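Local coordinates for anthranilate-CoA ligase (Stigmatella aurantiaca, PDB 4WV3), which belongs to the ANL superfamily of AMP-binding enzymes, which pair a large N-terminal domain with a smaller, mobile C-terminal domain, at residues T320-F323 / H324-S328; K341-E344 / G345-L348; F219-F222 / G223-G226. One frame throughout, in Å; residues are numbered along the deposited sequence.

Contact 1 (T320-F323 / H324-S328). With 3UK (5'-O-[(S)-[(2-aminobenzoyl)oxy](hydroxy)phosphoryl]adenosine), chain C.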
loop_
_atom_site.group_PDB
_atom_site.type_symbol
_atom_site.label_atom_id
_atom_site.label_comp_id
_atom_site.label_asym_id
_atom_site.label_seq_id
_atom_site.Cartn_x
_atom_site.Cartn_y
_atom_site.Cartn_z
ATOM N N THR A 320 -1.090 0.103 -7.142
ATOM C CA THR A 320 -2.427 0.680 -7.094
ATOM C C THR A 320 -3.134 0.529 -8.440
ATOM O O THR A 320 -4.360 0.420 -8.499
ATOM C CB THR A 320 -2.381 2.158 -6.662
ATOM O OG1 THR A 320 -1.595 2.279 -5.470
ATOM C CG2 THR A 320 -3.782 2.688 -6.393
ATOM N N GLU A 321 -2.354 0.502 -9.517
ATOM C CA GLU A 321 -2.904 0.307 -10.857
ATOM C C GLU A 321 -3.551 -1.070 -11.002
ATOM O O GLU A 321 -4.492 -1.243 -11.776
ATOM C CB GLU A 321 -1.820 0.491 -11.924
ATOM C CG GLU A 321 -1.329 1.925 -12.094
ATOM C CD GLU A 321 -0.263 2.313 -11.084
ATOM O OE1 GLU A 321 0.022 1.510 -10.169
ATOM O OE2 GLU A 321 0.294 3.424 -11.209
ATOM N N ASN A 322 -3.039 -2.044 -10.256
ATOM C CA ASN A 322 -3.581 -3.399 -10.271
ATOM C C ASN A 322 -4.426 -3.659 -9.029
ATOM O O ASN A 322 -4.970 -4.748 -8.848
ATOM C CB ASN A 322 -2.447 -4.423 -10.352
ATOM C CG ASN A 322 -2.947 -5.828 -10.627
ATOM O OD1 ASN A 322 -3.752 -6.043 -11.532
ATOM N ND2 ASN A 322 -2.488 -6.788 -9.833
ATOM N N PHE A 323 -4.521 -2.655 -8.163
ATOM C CA PHE A 323 -5.277 -2.790 -6.924
ATOM C C PHE A 323 -4.459 -3.507 -5.854
ATOM O O PHE A 323 -4.232 -2.968 -4.770
ATOM C CB PHE A 323 -6.588 -3.537 -7.174
ATOM C CG PHE A 323 -7.601 -3.371 -6.077
ATOM C CD1 PHE A 323 -8.348 -2.209 -5.978
ATOM C CD2 PHE A 323 -7.804 -4.375 -5.145
ATOM C CE1 PHE A 323 -9.280 -2.052 -4.970
ATOM C CE2 PHE A 323 -8.735 -4.224 -4.135
ATOM C CZ PHE A 323 -9.474 -3.060 -4.047
ATOM N N HIS A 324 -4.021 -4.724 -6.161
ATOM C CA HIS A 324 -3.227 -5.511 -5.219
ATOM C C HIS A 324 -2.155 -6.409 -5.840
ATOM O O HIS A 324 -1.787 -6.249 -7.004
ATOM C CB HIS A 324 -4.169 -6.330 -4.333
ATOM C CG HIS A 324 -3.733 -6.402 -2.902
ATOM N ND1 HIS A 324 -3.009 -7.459 -2.394
ATOM C CD2 HIS A 324 -3.911 -5.539 -1.872
ATOM C CE1 HIS A 324 -2.763 -7.248 -1.114
ATOM N NE2 HIS A 324 -3.301 -6.092 -0.772
ATOM N N ILE A 325 -1.669 -7.355 -5.042
ATOM C CA ILE A 325 -0.498 -8.165 -5.376
ATOM C C ILE A 325 -0.669 -9.046 -6.615
ATOM O O ILE A 325 -1.690 -9.714 -6.780
ATOM C CB ILE A 325 -0.076 -9.034 -4.167
ATOM C CG1 ILE A 325 0.277 -8.140 -2.975
ATOM C CG2 ILE A 325 1.094 -9.932 -4.524
ATOM C CD1 ILE A 325 0.801 -8.894 -1.774
ATOM N N PHE A 326 0.343 -9.040 -7.483
ATOM C CA PHE A 326 0.331 -9.853 -8.697
ATOM C C PHE A 326 1.475 -10.873 -8.743
ATOM O O PHE A 326 1.444 -11.815 -9.536
ATOM C CB PHE A 326 0.327 -8.972 -9.953
ATOM C CG PHE A 326 1.387 -7.905 -9.958
ATOM C CD1 PHE A 326 2.597 -8.114 -10.598
ATOM C CD2 PHE A 326 1.166 -6.686 -9.335
ATOM C CE1 PHE A 326 3.572 -7.135 -10.605
ATOM C CE2 PHE A 326 2.137 -5.702 -9.339
ATOM C CZ PHE A 326 3.342 -5.927 -9.976
ATOM N N ILE A 327 2.485 -10.671 -7.900
ATOM C CA ILE A 327 3.539 -11.663 -7.695
ATOM C C ILE A 327 3.753 -11.831 -6.199
ATOM O O ILE A 327 4.083 -10.868 -5.510
ATOM C CB ILE A 327 4.885 -11.228 -8.305
ATOM C CG1 ILE A 327 4.702 -10.675 -9.717
ATOM C CG2 ILE A 327 5.872 -12.387 -8.299
ATOM C CD1 ILE A 327 5.965 -10.071 -10.295
ATOM N N SER A 328 3.575 -13.048 -5.693
ATOM C CA SER A 328 3.651 -13.268 -4.253
ATOM C C SER A 328 4.291 -14.592 -3.859
ATOM O O SER A 328 4.387 -15.517 -4.663
ATOM C CB SER A 328 2.257 -13.183 -3.630
ATOM O OG SER A 328 2.310 -13.426 -2.234
HETATM C C10 3UK C . 6.745 -1.258 -5.301
HETATM C C15 3UK C . 7.278 -3.479 -4.302
HETATM C C17 3UK C . 9.171 -4.887 -4.245
HETATM C C21 3UK C . 6.823 -1.571 -6.769
HETATM C C26 3UK C . 1.012 -2.056 -3.274
HETATM C C28 3UK C . 0.923 -4.303 -2.397
HETATM O O01 3UK C . 2.732 -0.386 -2.986
HETATM C C02 3UK C . 1.815 -0.765 -3.680
HETATM O O03 3UK C . 1.225 0.122 -4.622
HETATM P P04 3UK C . 1.905 1.515 -4.978
HETATM O O05 3UK C . 0.998 2.266 -6.003
HETATM O O06 3UK C . 3.355 1.328 -5.641
HETATM C C07 3UK C . 3.672 0.104 -6.321
HETATM C C08 3UK C . 5.167 0.003 -6.430
HETATM O O09 3UK C . 5.734 -0.273 -5.130
HETATM N N11 3UK C . 6.415 -2.428 -4.552
HETATM C C12 3UK C . 5.209 -2.687 -3.963
HETATM N N13 3UK C . 5.290 -3.895 -3.339
HETATM C C14 3UK C . 6.562 -4.407 -3.534
HETATM N N16 3UK C . 8.568 -3.737 -4.642
HETATM N N18 3UK C . 8.549 -5.804 -3.517
HETATM C C19 3UK C . 7.274 -5.624 -3.139
HETATM N N20 3UK C . 6.616 -6.612 -2.359
HETATM O O22 3UK C . 7.874 -0.831 -7.359
HETATM C C23 3UK C . 5.543 -1.128 -7.299
HETATM O O24 3UK C . 5.701 -0.683 -8.660
HETATM O O25 3UK C . 2.014 2.364 -3.722
HETATM C C27 3UK C . 1.662 -3.148 -2.754
HETATM C C29 3UK C . -0.500 -4.337 -2.581
HETATM C C30 3UK C . -1.151 -3.246 -3.104
HETATM C C31 3UK C . -0.414 -2.089 -3.458
HETATM N N32 3UK C . -1.106 -0.926 -4.015
#
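Asn322 reaches across to the backbone of His324, its ND2 donating to His324 O over 3.0 Å with an N-H...O angle of 140°. The bond is skewed at both ends, since the donor sits above the carbonyl plane and the acceptor is tilted from the amide. With CG anti to the backbone N (chi1 -169°), the Asn322 side chain swings forward toward His324. ND2 also lies 3.6 Å from Phe326 CB, and the amide stands nearly upright to the Phe326 ring, their planes 79° apart. OD1 turns to the hydroxyls of Thr372 and Ser370, so both ends of this buried amide are held. A weak bond from His324 N to Asn322 O closes a gamma turn at Phe323. The Phe326 ring presents its edge to His324 O. On the ligand side, the His324 ring takes 3UK C29 over the centre of one face, 3.6 Å above the plane; the C29 corner points at that face, consistent with a CH-pi contact. Ile325 CG1 meets C29 as well, at 3.9 Å. Thr320 holds the phosphoryl group of the ligand, giving O05 two bonds, from OG1 at 2.6 Å and from the backbone N. Glu321 is the looser side: partly exposed, it reaches Tyr377 instead. The stretch lines the ligand pocket of an AMP-binding domain and ends in a classic beta bulge, where Phe326 and Ile327 both face Ile317.

Contact 2 (K341-E344 / G345-L348)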
loop_
_atom_site.group_PDB
_atom_site.type_symbol
_atom_site.label_atom_id
_atom_site.label_comp_id
_atom_site.label_asym_id
_atom_site.label_seq_id
_atom_site.Cartn_x
_atom_site.Cartn_y
_atom_site.Cartn_z
ATOM N N LYS A 341 6.435 -16.235 -6.664
ATOM C CA LYS A 341 6.035 -16.793 -7.950
ATOM C C LYS A 341 4.837 -16.030 -8.510
ATOM O O LYS A 341 4.127 -15.357 -7.761
ATOM C CB LYS A 341 5.680 -18.275 -7.780
ATOM C CG LYS A 341 6.839 -19.154 -7.338
ATOM C CD LYS A 341 7.794 -19.426 -8.487
ATOM C CE LYS A 341 8.953 -20.310 -8.049
ATOM N NZ LYS A 341 8.486 -21.613 -7.499
ATOM N N PRO A 342 4.614 -16.120 -9.833
ATOM C CA PRO A 342 3.449 -15.484 -10.458
ATOM C C PRO A 342 2.131 -15.982 -9.870
ATOM O O PRO A 342 1.979 -17.177 -9.616
ATOM C CB PRO A 342 3.558 -15.922 -11.920
ATOM C CG PRO A 342 5.005 -16.164 -12.130
ATOM C CD PRO A 342 5.517 -16.715 -10.834
ATOM N N VAL A 343 1.193 -15.067 -9.657
ATOM C CA VAL A 343 -0.125 -15.420 -9.143
ATOM C C VAL A 343 -1.029 -15.880 -10.282
ATOM O O VAL A 343 -1.139 -15.205 -11.305
ATOM C CB VAL A 343 -0.778 -14.227 -8.418
ATOM C CG1 VAL A 343 -2.200 -14.566 -8.000
ATOM C CG2 VAL A 343 0.058 -13.818 -7.214
ATOM N N GLU A 344 -1.665 -17.035 -10.102
ATOM C CA GLU A 344 -2.551 -17.595 -11.118
ATOM C C GLU A 344 -3.699 -16.640 -11.438
ATOM O O GLU A 344 -4.434 -16.215 -10.548
ATOM C CB GLU A 344 -3.092 -18.956 -10.669
ATOM C CG GLU A 344 -4.034 -19.619 -11.664
ATOM C CD GLU A 344 -3.354 -19.982 -12.971
ATOM O OE1 GLU A 344 -2.120 -20.183 -12.970
ATOM O OE2 GLU A 344 -4.054 -20.065 -14.002
ATOM N N GLY A 345 -3.842 -16.307 -12.718
ATOM C CA GLY A 345 -4.813 -15.320 -13.155
ATOM C C GLY A 345 -4.101 -14.073 -13.643
ATOM O O GLY A 345 -4.637 -13.293 -14.433
ATOM N N TYR A 346 -2.878 -13.891 -13.157
ATOM C CA TYR A 346 -2.021 -12.796 -13.586
ATOM C C TYR A 346 -0.882 -13.340 -14.437
ATOM O O TYR A 346 -0.209 -14.298 -14.054
ATOM C CB TYR A 346 -1.458 -12.052 -12.374
ATOM C CG TYR A 346 -2.499 -11.298 -11.575
ATOM C CD1 TYR A 346 -3.513 -10.591 -12.207
ATOM C CD2 TYR A 346 -2.469 -11.299 -10.188
ATOM C CE1 TYR A 346 -4.465 -9.900 -11.478
ATOM C CE2 TYR A 346 -3.415 -10.612 -9.452
ATOM C CZ TYR A 346 -4.410 -9.915 -10.101
ATOM O OH TYR A 346 -5.355 -9.232 -9.369
ATOM N N GLU A 347 -0.670 -12.725 -15.595
ATOM C CA GLU A 347 0.363 -13.170 -16.520
ATOM C C GLU A 347 1.511 -12.163 -16.572
ATOM O O GLU A 347 1.291 -10.961 -16.725
ATOM C CB GLU A 347 -0.238 -13.385 -17.910
ATOM C CG GLU A 347 0.682 -14.080 -18.892
ATOM C CD GLU A 347 -0.022 -14.428 -20.187
ATOM O OE1 GLU A 347 -1.269 -14.517 -20.185
ATOM O OE2 GLU A 347 0.672 -14.607 -21.209
ATOM N N LEU A 348 2.735 -12.662 -16.440
ATOM C CA LEU A 348 3.915 -11.806 -16.342
ATOM C C LEU A 348 4.779 -11.850 -17.597
ATOM O O LEU A 348 4.696 -12.789 -18.389
ATOM C CB LEU A 348 4.764 -12.214 -15.139
ATOM C CG LEU A 348 4.499 -11.602 -13.764
ATOM C CD1 LEU A 348 3.028 -11.296 -13.536
ATOM C CD2 LEU A 348 5.005 -12.570 -12.714
#
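A type II beta turn from Val343 to Tyr346 carries the chain out of strand 341-342 and on toward strand 347-351. Its closing bond runs from Tyr346 N to Val343 O, 2.9 Å long with an N-H...O angle of 152°. Gly345 takes the third position with a phi of 111°, the positive value that a type II turn needs there and that suits glycine. Glu344, exposed at the second position, starts outward but bends back at chi2, bringing its CD within 3.7 Å of Gly345 N. On the inner side, Val343 and Tyr346 lie next to each other and point the same way, Val343 CB resting 3.8 Å from Tyr346 CD2. Tyr346 CG lies anti to its own carbonyl carbon (chi1 -67°), which lays the ring alongside the valine and lets OH reach Thr372 OG1. Helix 191-204 backs this buried pair, through Val203 against Val343 and Leu198 against Tyr346. Farther from the turn, Pro342 and Leu348 meet at an angle, the pyrrolidine CG 3.6 Å from Leu348 CD2. Tyr407 touches both of them, extending this apolar patch on the partly exposed side. The whole is a tight turn that links two different sheets, taking the chain from the edge strand of the large mixed sheet to the antiparallel sheet that contains strand 347-351.

Contact 3 (F219-F222 / G223-G226). With 3UK (5'-O-[(S)-[(2-aminobenzoyl)oxy](hydroxy)phosphoryl]adenosine), chain C.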
loop_
_atom_site.group_PDB
_atom_site.type_symbol
_atom_site.label_atom_id
_atom_site.label_comp_id
_atom_site.label_asym_id
_atom_site.label_seq_id
_atom_site.Cartn_x
_atom_site.Cartn_y
_atom_site.Cartn_z
ATOM N N PHE A 219 -6.495 4.148 2.709
ATOM C CA PHE A 219 -6.349 4.864 1.443
ATOM C C PHE A 219 -5.289 4.197 0.571
ATOM O O PHE A 219 -5.234 4.413 -0.638
ATOM C CB PHE A 219 -6.054 6.357 1.651
ATOM C CG PHE A 219 -4.842 6.639 2.502
ATOM C CD1 PHE A 219 -3.564 6.560 1.969
ATOM C CD2 PHE A 219 -4.986 7.021 3.826
ATOM C CE1 PHE A 219 -2.453 6.830 2.747
ATOM C CE2 PHE A 219 -3.878 7.298 4.607
ATOM C CZ PHE A 219 -2.610 7.200 4.067
ATOM N N PHE A 220 -4.453 3.382 1.204
ATOM C CA PHE A 220 -3.470 2.567 0.505
ATOM C C PHE A 220 -4.131 1.238 0.159
ATOM O O PHE A 220 -4.579 0.517 1.051
ATOM C CB PHE A 220 -2.260 2.331 1.413
ATOM C CG PHE A 220 -1.064 1.754 0.707
ATOM C CD1 PHE A 220 -1.001 1.716 -0.675
ATOM C CD2 PHE A 220 -0.001 1.245 1.434
ATOM C CE1 PHE A 220 0.099 1.183 -1.318
ATOM C CE2 PHE A 220 1.102 0.711 0.799
ATOM C CZ PHE A 220 1.152 0.681 -0.578
ATOM N N THR A 221 -4.196 0.912 -1.130
ATOM C CA THR A 221 -4.904 -0.290 -1.580
ATOM C C THR A 221 -4.302 -1.579 -1.027
ATOM O O THR A 221 -4.963 -2.619 -0.999
ATOM C CB THR A 221 -4.999 -0.378 -3.120
ATOM O OG1 THR A 221 -3.686 -0.325 -3.692
ATOM C CG2 THR A 221 -5.842 0.762 -3.671
ATOM N N PHE A 222 -3.048 -1.508 -0.594
ATOM C CA PHE A 222 -2.418 -2.628 0.092
ATOM C C PHE A 222 -3.170 -2.915 1.385
ATOM O O PHE A 222 -3.395 -4.070 1.745
ATOM C CB PHE A 222 -0.945 -2.322 0.372
ATOM C CG PHE A 222 -0.256 -3.361 1.212
ATOM C CD1 PHE A 222 -0.401 -4.710 0.929
ATOM C CD2 PHE A 222 0.550 -2.988 2.274
ATOM C CE1 PHE A 222 0.234 -5.667 1.699
ATOM C CE2 PHE A 222 1.189 -3.939 3.047
ATOM C CZ PHE A 222 1.030 -5.281 2.758
ATOM N N GLY A 223 -3.575 -1.851 2.071
ATOM C CA GLY A 223 -4.360 -1.974 3.283
ATOM C C GLY A 223 -5.841 -2.125 2.995
ATOM O O GLY A 223 -6.545 -2.847 3.704
ATOM N N THR A 224 -6.314 -1.446 1.952
ATOM C CA THR A 224 -7.723 -1.489 1.574
ATOM C C THR A 224 -8.177 -2.918 1.299
ATOM O O THR A 224 -9.201 -3.367 1.814
ATOM C CB THR A 224 -8.002 -0.635 0.322
ATOM O OG1 THR A 224 -7.448 0.674 0.496
ATOM C CG2 THR A 224 -9.499 -0.522 0.079
ATOM N N GLY A 225 -7.404 -3.632 0.489
ATOM C CA GLY A 225 -7.701 -5.017 0.190
ATOM C C GLY A 225 -7.418 -5.923 1.372
ATOM O O GLY A 225 -8.317 -6.588 1.885
ATOM N N GLY A 226 -6.165 -5.931 1.814
ATOM C CA GLY A 226 -5.715 -6.837 2.855
ATOM C C GLY A 226 -6.418 -6.730 4.196
ATOM O O GLY A 226 -6.546 -7.724 4.908
HETATM C C10 3UK C . 6.745 -1.258 -5.301
HETATM C C15 3UK C . 7.278 -3.479 -4.302
HETATM C C17 3UK C . 9.171 -4.887 -4.245
HETATM C C21 3UK C . 6.823 -1.571 -6.769
HETATM C C26 3UK C . 1.012 -2.056 -3.274
HETATM C C28 3UK C . 0.923 -4.303 -2.397
HETATM O O01 3UK C . 2.732 -0.386 -2.986
HETATM C C02 3UK C . 1.815 -0.765 -3.680
HETATM O O03 3UK C . 1.225 0.122 -4.622
HETATM P P04 3UK C . 1.905 1.515 -4.978
HETATM O O05 3UK C . 0.998 2.266 -6.003
HETATM O O06 3UK C . 3.355 1.328 -5.641
HETATM C C07 3UK C . 3.672 0.104 -6.321
HETATM C C08 3UK C . 5.167 0.003 -6.430
HETATM O O09 3UK C . 5.734 -0.273 -5.130
HETATM N N11 3UK C . 6.415 -2.428 -4.552
HETATM C C12 3UK C . 5.209 -2.687 -3.963
HETATM N N13 3UK C . 5.290 -3.895 -3.339
HETATM C C14 3UK C . 6.562 -4.407 -3.534
HETATM N N16 3UK C . 8.568 -3.737 -4.642
HETATM N N18 3UK C . 8.549 -5.804 -3.517
HETATM C C19 3UK C . 7.274 -5.624 -3.139
HETATM N N20 3UK C . 6.616 -6.612 -2.359
HETATM O O22 3UK C . 7.874 -0.831 -7.359
HETATM C C23 3UK C . 5.543 -1.128 -7.299
HETATM O O24 3UK C . 5.701 -0.683 -8.660
HETATM O O25 3UK C . 2.014 2.364 -3.722
HETATM C C27 3UK C . 1.662 -3.148 -2.754
HETATM C C29 3UK C . -0.500 -4.337 -2.581
HETATM C C30 3UK C . -1.151 -3.246 -3.104
HETATM C C31 3UK C . -0.414 -2.089 -3.458
HETATM N N32 3UK C . -1.106 -0.926 -4.015
#
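Phe220 and Thr224 meet in the first turn of helix 221-234, the helix of a beta-alpha-beta unit between strands 211-214 and 237-239, with Phe220 at the N-cap position. Phe220 O receives Thr224 N at 2.8 Å and takes a weak bond from Gly223 N too. Phe220 has CG anti to the backbone N (chi1 -168°), which sends its ring past Phe222 to the ligand. The edge of that ring meets 3UK O01, with CZ 3.1 Å from the oxygen, and CE1 lies near the phosphoryl oxygen O25 of 3UK. One face of the same ring is covered by Phe222 CB, 3.6 Å above the plane and over its centre, so the ring is packed by protein on that face while its CE1-CZ edge meets the ligand. Phe222 puts its own ring beside the aminobenzoyl group, CD1 approaching 3UK C29 to 3.5 Å, and rests against Ala216 and Ala293 on the protein side. Thr224 faces back along the chain, its OG1 bonded to Leu218 O just ahead of the helix. Gly223, Gly225 and Gly226 bring no side chains to the turn, and it continues through backbone bonds such as Gly225 N to Thr221 O. Thr221 differs from Thr224 in its first torsion: chi1 is 57°, which places OG1 between the backbone N and the carbonyl carbon. There the hydroxyl has two partners, Phe323 O and the ligand amine, whose N32 donates to Thr221 OG1 over 2.7 Å with an N-H...O angle of 148°.

Contacts 1 and 3 hold the same ligand, 3UK, from two parts of the chain, their centres about 10 Å apart. They also touch directly: His324 NE2 lies 3.2 Å from Phe222 O, a probable hydrogen bond that ties the histidine, whose face meets the C29 corner of the aminobenzoyl ring, to the start of helix 221-234. Contact 2 adjoins contact 1 through the mixed sheet, where strands 325-328 and 341-342 are neighbours. Probable bonds join them, Ser328 O to Lys341 N at 3.0 Å and Phe326 O to Val343 N at 3.3 Å. Contact 2 does not touch contact 3, and its Tyr346 side chain remains about 10 Å from 3UK.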